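Local coordinates for protein putative adenylate cyclase (PDB 2ACA) that is of unknown function but, as a CYTH-domain protein related to class IV adenylate cyclases, may bind a triphosphate substrate such as ATP inside its antiparallel sheet, at residues N41-W46 with K113-F118. Sequence-based numbering, arbitrary orientation.
Sequences NQESDW and KIRSIF. With PO4 (phosphate ion), chain D.
Three successive antiparallel bridges join 41-46 to 113-118: Asn41 with Arg115 and Glu43 with Lys113 are hydrogen-bonded pairs, and Gln42 with Ile114 between them is a non-hydrogen-bonded one. The straightest bond runs from Glu43 N to Lys113 O (2.6 Å, 174° at the hydrogen), nearly along the C=O axis, whereas the return bond from Lys113 N to Glu43 O is weak and bent. Pairing continues through a backbone bond of Asp45 with Ser111; the 117° between segment axes reflects strongly bent, twisted strands.

Packing is dense on the face bearing Glu43, Lys113 and Arg115. Glu43 extends with CG anti to its backbone N, so its carboxylate travels beside the Arg115 side chain and OE1 forms a salt bridge with NH1 at 2.9 Å. Because the carboxylate and guanidinium planes stand 85° apart, this is no coplanar two-pronged pairing; OE2 instead lies over one guanidinium face. Lys113 runs alongside too, its CD 3.7 Å from Glu43 OE2, while its ammonium makes a cation-pi contact with Tyr175.

The strands belong to the antiparallel sheet of the CYTH fold, which in this family closes into a tunnel lined by charged residues that receives a triphosphate. Consistent with such a site, a phosphate ion, probably from the crystallisation liquor, accepts weak hydrogen bonds from Arg115 NH1 (2.9 Å to O3) and NH2 and a further bond from Arg65. Asp128 pairs with Arg115 NH2, and Arg65 bridges Glu43 and Asp45. Glu43 OE2 and Asp45 OD1 lie 2.6 Å apart, so one acid probably carries a proton.

The opposite face is looser: exposed Ile114 rests its CD1 against CA of partly exposed Gln42 at 4.1 Å, and its CG2 comes within 3.5 Å of Asn41 O.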
loop_
_atom_site.group_PDB
_atom_site.type_symbol
_atom_site.label_atom_id
_atom_site.label_comp_id
_atom_site.label_asym_id
_atom_site.label_seq_id
_atom_site.Cartn_x
_atom_site.Cartn_y
_atom_site.Cartn_z
ATOM N N ASN A 41 11.024 0.996 -19.556
ATOM C CA ASN A 41 10.855 0.021 -18.475
ATOM C C ASN A 41 9.706 -0.894 -18.872
ATOM O O ASN A 41 8.933 -0.580 -19.780
ATOM C CB ASN A 41 10.464 0.689 -17.150
ATOM C CG ASN A 41 11.646 1.268 -16.404
ATOM O OD1 ASN A 41 11.624 1.353 -15.181
ATOM N ND2 ASN A 41 12.670 1.689 -17.130
ATOM N N GLN A 42 9.596 -2.029 -18.199
ATOM C CA GLN A 42 8.492 -2.931 -18.461
ATOM C C GLN A 42 7.456 -2.641 -17.374
ATOM O O GLN A 42 7.789 -2.610 -16.185
ATOM C CB GLN A 42 8.929 -4.391 -18.360
ATOM C CG GLN A 42 7.825 -5.365 -18.745
ATOM C CD GLN A 42 8.148 -6.802 -18.388
ATOM O OE1 GLN A 42 8.286 -7.149 -17.213
ATOM N NE2 GLN A 42 8.265 -7.649 -19.404
ATOM N N GLU A 43 6.213 -2.394 -17.772
ATOM C CA GLU A 43 5.183 -2.148 -16.780
ATOM C C GLU A 43 4.189 -3.288 -16.772
ATOM O O GLU A 43 3.634 -3.641 -17.805
ATOM C CB GLU A 43 4.423 -0.843 -17.034
ATOM C CG GLU A 43 3.316 -0.622 -15.989
ATOM C CD GLU A 43 2.482 0.621 -16.228
ATOM O OE1 GLU A 43 3.033 1.738 -16.155
ATOM O OE2 GLU A 43 1.269 0.481 -16.485
ATOM N N SER A 44 3.983 -3.865 -15.595
ATOM C CA SER A 44 3.029 -4.954 -15.422
ATOM C C SER A 44 1.864 -4.414 -14.611
ATOM O O SER A 44 2.059 -3.676 -13.643
ATOM C CB SER A 44 3.669 -6.114 -14.665
ATOM O OG SER A 44 4.807 -6.600 -15.345
ATOM N N ASP A 45 0.656 -4.753 -15.026
ATOM C CA ASP A 45 -0.532 -4.327 -14.309
ATOM C C ASP A 45 -1.407 -5.531 -13.985
ATOM O O ASP A 45 -1.591 -6.436 -14.808
ATOM C CB ASP A 45 -1.331 -3.301 -15.121
ATOM C CG ASP A 45 -0.592 -1.978 -15.278
ATOM O OD1 ASP A 45 0.254 -1.871 -16.189
ATOM O OD2 ASP A 45 -0.845 -1.051 -14.478
ATOM N N TRP A 46 -1.919 -5.541 -12.764
ATOM C CA TRP A 46 -2.795 -6.599 -12.290
ATOM C C TRP A 46 -4.086 -5.925 -11.866
ATOM O O TRP A 46 -4.087 -5.154 -10.906
ATOM C CB TRP A 46 -2.175 -7.292 -11.078
ATOM C CG TRP A 46 -1.003 -8.150 -11.382
ATOM C CD1 TRP A 46 -1.022 -9.485 -11.664
ATOM C CD2 TRP A 46 0.376 -7.757 -11.387
ATOM N NE1 TRP A 46 0.262 -9.952 -11.836
ATOM C CE2 TRP A 46 1.139 -8.913 -11.675
ATOM C CE3 TRP A 46 1.043 -6.542 -11.174
ATOM C CZ2 TRP A 46 2.535 -8.891 -11.755
ATOM C CZ3 TRP A 46 2.429 -6.519 -11.251
ATOM C CH2 TRP A 46 3.163 -7.691 -11.541
ATOM N N LYS A 113 3.659 -4.148 -20.720
ATOM C CA LYS A 113 3.846 -3.164 -21.777
ATOM C C LYS A 113 5.163 -2.477 -21.470
ATOM O O LYS A 113 5.628 -2.508 -20.328
ATOM C CB LYS A 113 2.709 -2.130 -21.765
ATOM C CG LYS A 113 2.897 -1.042 -20.716
ATOM C CD LYS A 113 1.598 -0.570 -20.065
ATOM C CE LYS A 113 0.773 0.320 -20.965
ATOM N NZ LYS A 113 0.060 -0.482 -21.979
ATOM N N ILE A 114 5.774 -1.883 -22.492
ATOM C CA ILE A 114 7.028 -1.172 -22.319
ATOM C C ILE A 114 6.615 0.287 -22.213
ATOM O O ILE A 114 5.860 0.783 -23.049
ATOM C CB ILE A 114 7.969 -1.394 -23.530
ATOM C CG1 ILE A 114 8.220 -2.893 -23.716
ATOM C CG2 ILE A 114 9.293 -0.684 -23.309
ATOM C CD1 ILE A 114 8.864 -3.584 -22.509
ATOM N N ARG A 115 7.091 0.975 -21.185
ATOM C CA ARG A 115 6.695 2.361 -20.998
ATOM C C ARG A 115 7.818 3.354 -20.704
ATOM O O ARG A 115 8.876 2.995 -20.183
ATOM C CB ARG A 115 5.630 2.426 -19.890
ATOM C CG ARG A 115 5.427 3.800 -19.254
ATOM C CD ARG A 115 4.218 3.810 -18.325
ATOM N NE ARG A 115 2.986 3.741 -19.094
ATOM C CZ ARG A 115 1.766 3.847 -18.589
ATOM N NH1 ARG A 115 1.595 4.020 -17.283
ATOM N NH2 ARG A 115 0.714 3.817 -19.402
ATOM N N SER A 116 7.561 4.610 -21.065
ATOM C CA SER A 116 8.483 5.712 -20.837
ATOM C C SER A 116 7.653 6.896 -20.367
ATOM O O SER A 116 6.582 7.170 -20.913
ATOM C CB SER A 116 9.219 6.099 -22.125
ATOM O OG SER A 116 10.174 5.125 -22.494
ATOM N N ILE A 117 8.140 7.588 -19.346
ATOM C CA ILE A 117 7.437 8.747 -18.827
ATOM C C ILE A 117 8.385 9.942 -18.738
ATOM O O ILE A 117 9.494 9.827 -18.209
ATOM C CB ILE A 117 6.838 8.454 -17.436
ATOM C CG1 ILE A 117 5.883 7.259 -17.529
ATOM C CG2 ILE A 117 6.093 9.686 -16.916
ATOM C CD1 ILE A 117 5.050 7.008 -16.263
ATOM N N PHE A 118 7.944 11.083 -19.273
ATOM C CA PHE A 118 8.744 12.303 -19.259
ATOM C C PHE A 118 7.982 13.449 -18.623
ATOM O O PHE A 118 6.757 13.431 -18.553
ATOM C CB PHE A 118 9.139 12.716 -20.673
ATOM C CG PHE A 118 9.775 11.625 -21.467
ATOM C CD1 PHE A 118 9.001 10.783 -22.253
ATOM C CD2 PHE A 118 11.149 11.435 -21.431
ATOM C CE1 PHE A 118 9.582 9.768 -22.991
ATOM C CE2 PHE A 118 11.742 10.418 -22.168
ATOM C CZ PHE A 118 10.957 9.583 -22.950
HETATM P P PO4 D . -2.123 5.360 -16.631
HETATM O O1 PO4 D . -2.627 4.160 -17.349
HETATM O O2 PO4 D . -3.012 6.518 -16.912
HETATM O O3 PO4 D . -0.748 5.670 -17.091
HETATM O O4 PO4 D . -2.107 5.093 -15.171
#